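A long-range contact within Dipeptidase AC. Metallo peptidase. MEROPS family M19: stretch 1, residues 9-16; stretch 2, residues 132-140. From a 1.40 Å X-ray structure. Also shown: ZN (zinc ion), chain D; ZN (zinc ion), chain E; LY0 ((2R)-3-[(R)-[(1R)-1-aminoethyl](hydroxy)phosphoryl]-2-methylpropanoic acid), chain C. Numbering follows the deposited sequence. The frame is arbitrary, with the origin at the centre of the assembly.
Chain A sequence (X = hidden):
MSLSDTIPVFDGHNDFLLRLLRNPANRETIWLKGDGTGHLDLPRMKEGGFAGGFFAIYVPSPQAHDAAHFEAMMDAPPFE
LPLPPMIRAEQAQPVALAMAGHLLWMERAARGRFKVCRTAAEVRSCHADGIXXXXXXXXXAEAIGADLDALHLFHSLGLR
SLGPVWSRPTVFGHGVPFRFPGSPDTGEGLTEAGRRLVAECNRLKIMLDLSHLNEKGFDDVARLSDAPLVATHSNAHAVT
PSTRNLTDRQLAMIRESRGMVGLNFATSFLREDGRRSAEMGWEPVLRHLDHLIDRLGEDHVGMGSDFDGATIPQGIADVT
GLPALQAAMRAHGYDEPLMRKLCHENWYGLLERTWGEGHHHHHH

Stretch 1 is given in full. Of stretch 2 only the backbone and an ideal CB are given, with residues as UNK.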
ATOM      1  N   VAL A   9       1.141 -15.311  -0.604  1.00 12.62           N
ATOM      2  CA  VAL A   9       1.406 -13.975  -0.084  1.00 12.08           C
ATOM      3  C   VAL A   9       0.148 -13.135  -0.129  1.00 11.93           C
ATOM      4  O   VAL A   9      -0.486 -13.017  -1.179  1.00 12.76           O
ATOM      5  CB  VAL A   9       2.509 -13.276  -0.899  1.00 12.54           C
ATOM      6  CG1 VAL A   9       2.631 -11.796  -0.522  1.00 12.14           C
ATOM      7  CG2 VAL A   9       3.829 -13.985  -0.684  1.00 12.80           C
ATOM      8  N   PHE A  10      -0.228 -12.586   1.022  1.00 10.65           N
ATOM      9  CA  PHE A  10      -1.247 -11.550   1.044  1.00 10.20           C
ATOM     10  C   PHE A  10      -0.520 -10.222   1.144  1.00  8.48           C
ATOM     11  O   PHE A  10       0.338 -10.027   2.014  1.00 10.43           O
ATOM     12  CB  PHE A  10      -2.219 -11.716   2.214  1.00 10.92           C
ATOM     13  CG  PHE A  10      -3.350 -10.740   2.170  1.00  9.72           C
ATOM     14  CD1 PHE A  10      -4.480 -11.020   1.435  1.00  9.34           C
ATOM     15  CD2 PHE A  10      -3.253  -9.514   2.805  1.00  9.42           C
ATOM     16  CE1 PHE A  10      -5.518 -10.118   1.356  1.00 10.77           C
ATOM     17  CE2 PHE A  10      -4.292  -8.596   2.734  1.00 10.40           C
ATOM     18  CZ  PHE A  10      -5.420  -8.893   2.013  1.00 10.20           C
ATOM     19  N   ASP A  11      -0.886  -9.304   0.254  1.00  9.69           N
ATOM     20  CA  ASP A  11      -0.094  -8.094   0.064  1.00  9.07           C
ATOM     21  C   ASP A  11      -0.777  -6.803   0.500  1.00  8.60           C
ATOM     22  O   ASP A  11      -1.995  -6.630   0.348  1.00 10.71           O
ATOM     23  CB  ASP A  11       0.292  -7.952  -1.400  1.00  8.93           C
ATOM     24  CG  ASP A  11       1.202  -6.789  -1.628  1.00  8.73           C
ATOM     25  OD1 ASP A  11       2.359  -6.855  -1.161  1.00 10.37           O
ATOM     26  OD2 ASP A  11       0.758  -5.800  -2.261  1.00  8.81           O
ATOM     27  N   GLY A  12       0.035  -5.868   0.981  1.00  8.49           N
ATOM     28  CA  GLY A  12      -0.462  -4.636   1.579  1.00  9.59           C
ATOM     29  C   GLY A  12      -0.893  -3.520   0.637  1.00  7.79           C
ATOM     30  O   GLY A  12      -1.616  -2.625   1.065  1.00  8.58           O
ATOM     31  N   HIS A  13      -0.458  -3.536  -0.620  1.00  9.20           N
ATOM     32  CA  HIS A  13      -0.748  -2.413  -1.511  1.00  6.96           C
ATOM     33  C   HIS A  13      -0.383  -2.664  -2.962  1.00  7.95           C
ATOM     34  O   HIS A  13       0.787  -2.891  -3.269  1.00  8.76           O
ATOM     35  CB  HIS A  13       0.013  -1.160  -1.058  1.00  8.12           C
ATOM     36  CG  HIS A  13      -0.404   0.078  -1.784  1.00  9.03           C
ATOM     37  ND1 HIS A  13      -1.444   0.872  -1.346  1.00  9.20           N
ATOM     38  CD2 HIS A  13       0.052   0.651  -2.928  1.00  9.78           C
ATOM     39  CE1 HIS A  13      -1.590   1.892  -2.172  1.00  9.34           C
ATOM     40  NE2 HIS A  13      -0.704   1.780  -3.142  1.00 10.02           N
ATOM     41  N   ASN A  14      -1.366  -2.580  -3.857  1.00  9.23           N
ATOM     42  CA  ASN A  14      -1.041  -2.555  -5.281  1.00  9.10           C
ATOM     43  C   ASN A  14      -1.894  -1.550  -6.027  1.00  9.16           C
ATOM     44  O   ASN A  14      -2.976  -1.186  -5.563  1.00  9.78           O
ATOM     45  CB  ASN A  14      -1.150  -3.954  -5.923  1.00  9.34           C
ATOM     46  CG  ASN A  14      -2.578  -4.337  -6.259  1.00  9.75           C
ATOM     47  OD1 ASN A  14      -3.190  -3.784  -7.176  1.00  9.77           O
ATOM     48  ND2 ASN A  14      -3.116  -5.303  -5.522  1.00  9.41           N
ATOM     49  N   ASP A  15      -1.386  -1.102  -7.173  1.00 10.20           N
ATOM     50  CA  ASP A  15      -2.078  -0.136  -8.008  1.00 10.27           C
ATOM     51  C   ASP A  15      -2.525  -0.717  -9.346  1.00 10.23           C
ATOM     52  O   ASP A  15      -2.584  -0.012 -10.348  1.00  9.99           O
ATOM     53  CB  ASP A  15      -1.197   1.094  -8.217  1.00 10.66           C
ATOM     54  CG  ASP A  15      -0.973   1.859  -6.932  1.00 10.75           C
ATOM     55  OD1 ASP A  15      -1.952   2.416  -6.388  1.00 10.30           O
ATOM     56  OD2 ASP A  15       0.168   1.894  -6.441  1.00  9.31           O
ATOM     57  N   PHE A  16      -2.861  -2.003  -9.357  1.00  9.85           N
ATOM     58  CA  PHE A  16      -3.378  -2.607 -10.575  1.00 12.51           C
ATOM     59  C   PHE A  16      -4.569  -1.838 -11.151  1.00 10.27           C
ATOM     60  O   PHE A  16      -4.710  -1.741 -12.365  1.00 10.35           O
ATOM     61  CB  PHE A  16      -3.771  -4.060 -10.332  1.00 11.56           C
ATOM     62  CG  PHE A  16      -4.302  -4.748 -11.549  1.00 10.56           C
ATOM     63  CD1 PHE A  16      -5.650  -5.030 -11.655  1.00 10.68           C
ATOM     64  CD2 PHE A  16      -3.455  -5.080 -12.596  1.00 11.97           C
ATOM     65  CE1 PHE A  16      -6.155  -5.661 -12.779  1.00 10.03           C
ATOM     66  CE2 PHE A  16      -3.944  -5.701 -13.726  1.00 12.31           C
ATOM     67  CZ  PHE A  16      -5.298  -5.998 -13.817  1.00 10.51           C
ATOM     68  N   UNK A 132      -8.325 -15.732  -5.092  1.00 12.75           N
ATOM     69  CA  UNK A 132      -7.591 -14.489  -4.844  1.00 12.55           C
ATOM     70  C   UNK A 132      -8.512 -13.480  -4.157  1.00 11.56           C
ATOM     71  O   UNK A 132      -9.640 -13.245  -4.607  1.00 11.51           O
ATOM     72  CB  UNK A 132      -7.038 -13.912  -6.149  1.00 12.55           C
ATOM     73  N   UNK A 133      -8.036 -12.911  -3.053  1.00  9.73           N
ATOM     74  CA  UNK A 133      -8.827 -11.949  -2.294  1.00  9.97           C
ATOM     75  C   UNK A 133      -8.427 -10.512  -2.617  1.00 10.52           C
ATOM     76  O   UNK A 133      -7.273 -10.220  -2.958  1.00 10.29           O
ATOM     77  CB  UNK A 133      -8.675 -12.209  -0.794  1.00  9.97           C
ATOM     78  N   UNK A 134      -9.397  -9.614  -2.501  1.00 10.71           N
ATOM     79  CA  UNK A 134      -9.135  -8.200  -2.695  1.00 10.60           C
ATOM     80  C   UNK A 134      -9.796  -7.374  -1.619  1.00 11.22           C
ATOM     81  O   UNK A 134     -10.967  -7.582  -1.314  1.00 12.14           O
ATOM     82  CB  UNK A 134      -9.615  -7.748  -4.076  1.00 10.60           C
ATOM     83  N   UNK A 135      -9.054  -6.428  -1.051  1.00  8.87           N
ATOM     84  CA  UNK A 135      -9.631  -5.432  -0.152  1.00  9.14           C
ATOM     85  C   UNK A 135      -9.698  -4.102  -0.893  1.00  9.75           C
ATOM     86  O   UNK A 135      -8.691  -3.634  -1.431  1.00 10.04           O
ATOM     87  CB  UNK A 135      -8.816  -5.304   1.136  1.00  9.14           C
ATOM     88  N   UNK A 136     -10.888  -3.505  -0.938  1.00  8.68           N
ATOM     89  CA  UNK A 136     -11.041  -2.162  -1.510  1.00  9.03           C
ATOM     90  C   UNK A 136     -10.408  -1.110  -0.595  1.00 10.01           C
ATOM     91  O   UNK A 136     -10.819  -0.939   0.563  1.00 10.11           O
ATOM     92  CB  UNK A 136     -12.520  -1.842  -1.738  1.00  9.03           C
ATOM     93  N   UNK A 137      -9.420  -0.408  -1.140  1.00 10.56           N
ATOM     94  CA  UNK A 137      -8.597   0.537  -0.400  1.00  8.98           C
ATOM     95  C   UNK A 137      -8.607   1.869  -1.121  1.00  9.55           C
ATOM     96  O   UNK A 137      -8.577   1.906  -2.349  1.00 11.35           O
ATOM     97  CB  UNK A 137      -7.167   0.017  -0.236  1.00  8.98           C
ATOM     98  N   UNK A 138      -8.644   2.967  -0.369  1.00  8.67           N
ATOM     99  CA  UNK A 138      -8.567   4.297  -0.963  1.00  9.41           C
ATOM    100  C   UNK A 138      -7.255   4.949  -0.532  1.00 11.20           C
ATOM    101  O   UNK A 138      -7.004   5.110   0.655  1.00 10.91           O
ATOM    102  CB  UNK A 138      -9.766   5.155  -0.555  1.00  9.41           C
ATOM    103  N   UNK A 139      -6.405   5.290  -1.499  1.00  7.85           N
ATOM    104  CA  UNK A 139      -5.104   5.888  -1.221  1.00  8.39           C
ATOM    105  C   UNK A 139      -5.231   7.376  -1.466  1.00 10.66           C
ATOM    106  O   UNK A 139      -5.115   7.830  -2.603  1.00 10.41           O
ATOM    107  CB  UNK A 139      -3.998   5.274  -2.081  1.00  8.39           C
ATOM    108  N   UNK A 140      -5.452   8.133  -0.392  1.00  9.12           N
ATOM    109  CA  UNK A 140      -5.806   9.545  -0.497  1.00  9.05           C
ATOM    110  C   UNK A 140      -7.313   9.643  -0.490  1.00 10.34           C
ATOM    111  O   UNK A 140      -7.993   8.934  -1.232  1.00 11.84           O
ATOM    112  CB  UNK A 140      -5.216  10.187  -1.754  1.00  9.05           C
TER
HETATM  113 ZN    ZN D 364      -0.542   3.238  -4.825  0.63  9.04          ZN
HETATM  114 ZN    ZN E 365       1.654   4.898  -2.389  0.65  9.35          ZN
HETATM  115  P   LY0 C 363       2.174   4.907  -5.111  1.00 12.30           P
HETATM  116  C1  LY0 C 363       1.525   6.401  -7.380  1.00 16.69           C
HETATM  117  N1  LY0 C 363      -0.222   5.001  -6.315  1.00 11.58           N
HETATM  118  C2  LY0 C 363       1.190   5.129  -6.633  1.00 13.43           C
HETATM  119  C4  LY0 C 363       3.946   4.659  -5.530  1.00 13.75           C
HETATM  120  C5  LY0 C 363       4.916   5.501  -4.750  1.00 13.92           C
HETATM  121  C6  LY0 C 363       4.641   5.494  -3.271  1.00 12.37           C
HETATM  122  C7  LY0 C 363       6.362   5.294  -5.119  1.00 16.28           C
HETATM  123  O31 LY0 C 363       1.580   3.703  -4.419  1.00 12.01           O
HETATM  124  O32 LY0 C 363       1.973   6.157  -4.192  1.00 11.45           O
HETATM  125  O61 LY0 C 363       5.245   6.420  -2.485  1.00 12.92           O
HETATM  126  O62 LY0 C 363       3.850   4.684  -2.758  1.00 11.69           O

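Stretch 2 is a strand from 132 to 139, so its side chains alternate. Those at 133, 135, 137 and 139 point toward stretch 1.

Position 132 is out of reach of stretch 1. The residue is Val132.

Position 133 points toward the ring of Phe10. Its ideal CB lies 4.4 Å from Phe10 CE1, which leaves little depth in that direction. A small side chain suits, such as alanine, serine or cysteine; a larger one would have to turn aside. The residue is Ser133, rotamer p. Its OG reaches the edge of the ring, 3.3 Å from Phe10 CE1, and is hydrogen-bonded elsewhere in the structure.

At 134 the direction is away from stretch 1. The backbone angles, -135/134, are ordinary for a strand and do not call for any special residue. The residue is Gly134.

Position 135 again faces Phe10, with its ideal CB 5.0 Å from Phe10 CZ. The ring offers carbon only, so leucine, isoleucine, valine or methionine would all fit. The residue is Ile135, chi1 m and chi2 t. Its CD1 packs at the ring edge, 3.5 Å from Phe10 CZ.

Position 136 is out of reach, and stretch 1 leaves the choice open. The residue is Met136.

Position 137 points toward stretch 1, but nothing there lies within 5.5 Å of the ideal CB. There is room for a medium or large side chain, and the imidazole of His13 lies ahead. Aromatic, polar or aliphatic residues are all plausible. The residue is His137. Its CD2 comes 4.1 Å from His13 ND1; the two rings meet obliquely, with planes at 85°.

Position 138 points away and takes no part in the contact. The residue is Met138.

Position 139 points toward the zinc site. Its ideal CB is 4.2 Å from His13 CE1, and two zinc ions lie beyond. An acidic side chain is favoured, and reaching both metals favours glutamate over aspartate; histidine could bind one. The residue is Glu139, which bridges them: OE1 is 2.1 Å from ZN of chain D and OE2 2.1 Å from ZN of chain E. His13 and Asp15 also bind the first zinc. Glu139 OE1 therefore sits 3.0 Å from His13 NE2 without a hydrogen bond, since both bind metal.

Position 140 has backbone angles of 93/129. A CB would be jammed against the preceding carbonyl O, so glycine is required. The residue is Gly140.

Stretch 2 132-140: VSGIMHMEG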
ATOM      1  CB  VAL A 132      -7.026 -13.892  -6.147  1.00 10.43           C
ATOM      2  CG1 VAL A 132      -6.329 -12.564  -5.864  1.00 10.51           C
ATOM      3  CG2 VAL A 132      -6.037 -14.862  -6.792  1.00 13.70           C
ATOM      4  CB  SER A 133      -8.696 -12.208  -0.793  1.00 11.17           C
ATOM      5  OG  SER A 133      -7.330 -12.185  -0.392  1.00 12.39           O
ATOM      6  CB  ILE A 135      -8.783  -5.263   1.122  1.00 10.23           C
ATOM      7  CG1 ILE A 135      -8.704  -6.580   1.901  1.00 11.63           C
ATOM      8  CG2 ILE A 135      -9.341  -4.135   2.004  1.00 11.03           C
ATOM      9  CD1 ILE A 135      -7.776  -6.527   3.095  1.00 14.69           C
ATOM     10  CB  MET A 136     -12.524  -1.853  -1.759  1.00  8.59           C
ATOM     11  CG  MET A 136     -12.776  -0.512  -2.457  1.00 10.55           C
ATOM     12  SD  MET A 136     -14.551  -0.066  -2.679  1.00  6.10           S
ATOM     13  CE  MET A 136     -15.153  -1.488  -3.612  1.00 16.23           C
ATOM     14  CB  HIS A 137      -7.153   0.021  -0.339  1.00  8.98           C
ATOM     15  CG  HIS A 137      -6.179   1.008   0.231  1.00  9.63           C
ATOM     16  ND1 HIS A 137      -6.023   1.196   1.588  1.00 10.33           N
ATOM     17  CD2 HIS A 137      -5.318   1.863  -0.372  1.00 10.41           C
ATOM     18  CE1 HIS A 137      -5.098   2.118   1.795  1.00 10.29           C
ATOM     19  NE2 HIS A 137      -4.655   2.539   0.624  1.00 10.50           N
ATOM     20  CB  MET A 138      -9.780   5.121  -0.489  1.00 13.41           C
ATOM     21  CG  MET A 138      -9.892   6.541  -1.028  1.00 14.71           C
ATOM     22  SD  MET A 138     -11.541   7.267  -0.729  1.00 11.01           S
ATOM     23  CE  MET A 138     -12.523   6.081  -1.595  1.00  7.88           C
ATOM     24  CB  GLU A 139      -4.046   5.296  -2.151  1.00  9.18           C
ATOM     25  CG  GLU A 139      -2.665   5.934  -1.992  1.00  7.93           C
ATOM     26  CD  GLU A 139      -1.574   5.174  -2.734  1.00  9.88           C
ATOM     27  OE1 GLU A 139      -1.872   4.521  -3.751  1.00  9.90           O
ATOM     28  OE2 GLU A 139      -0.418   5.222  -2.299  1.00 10.11           O
TER
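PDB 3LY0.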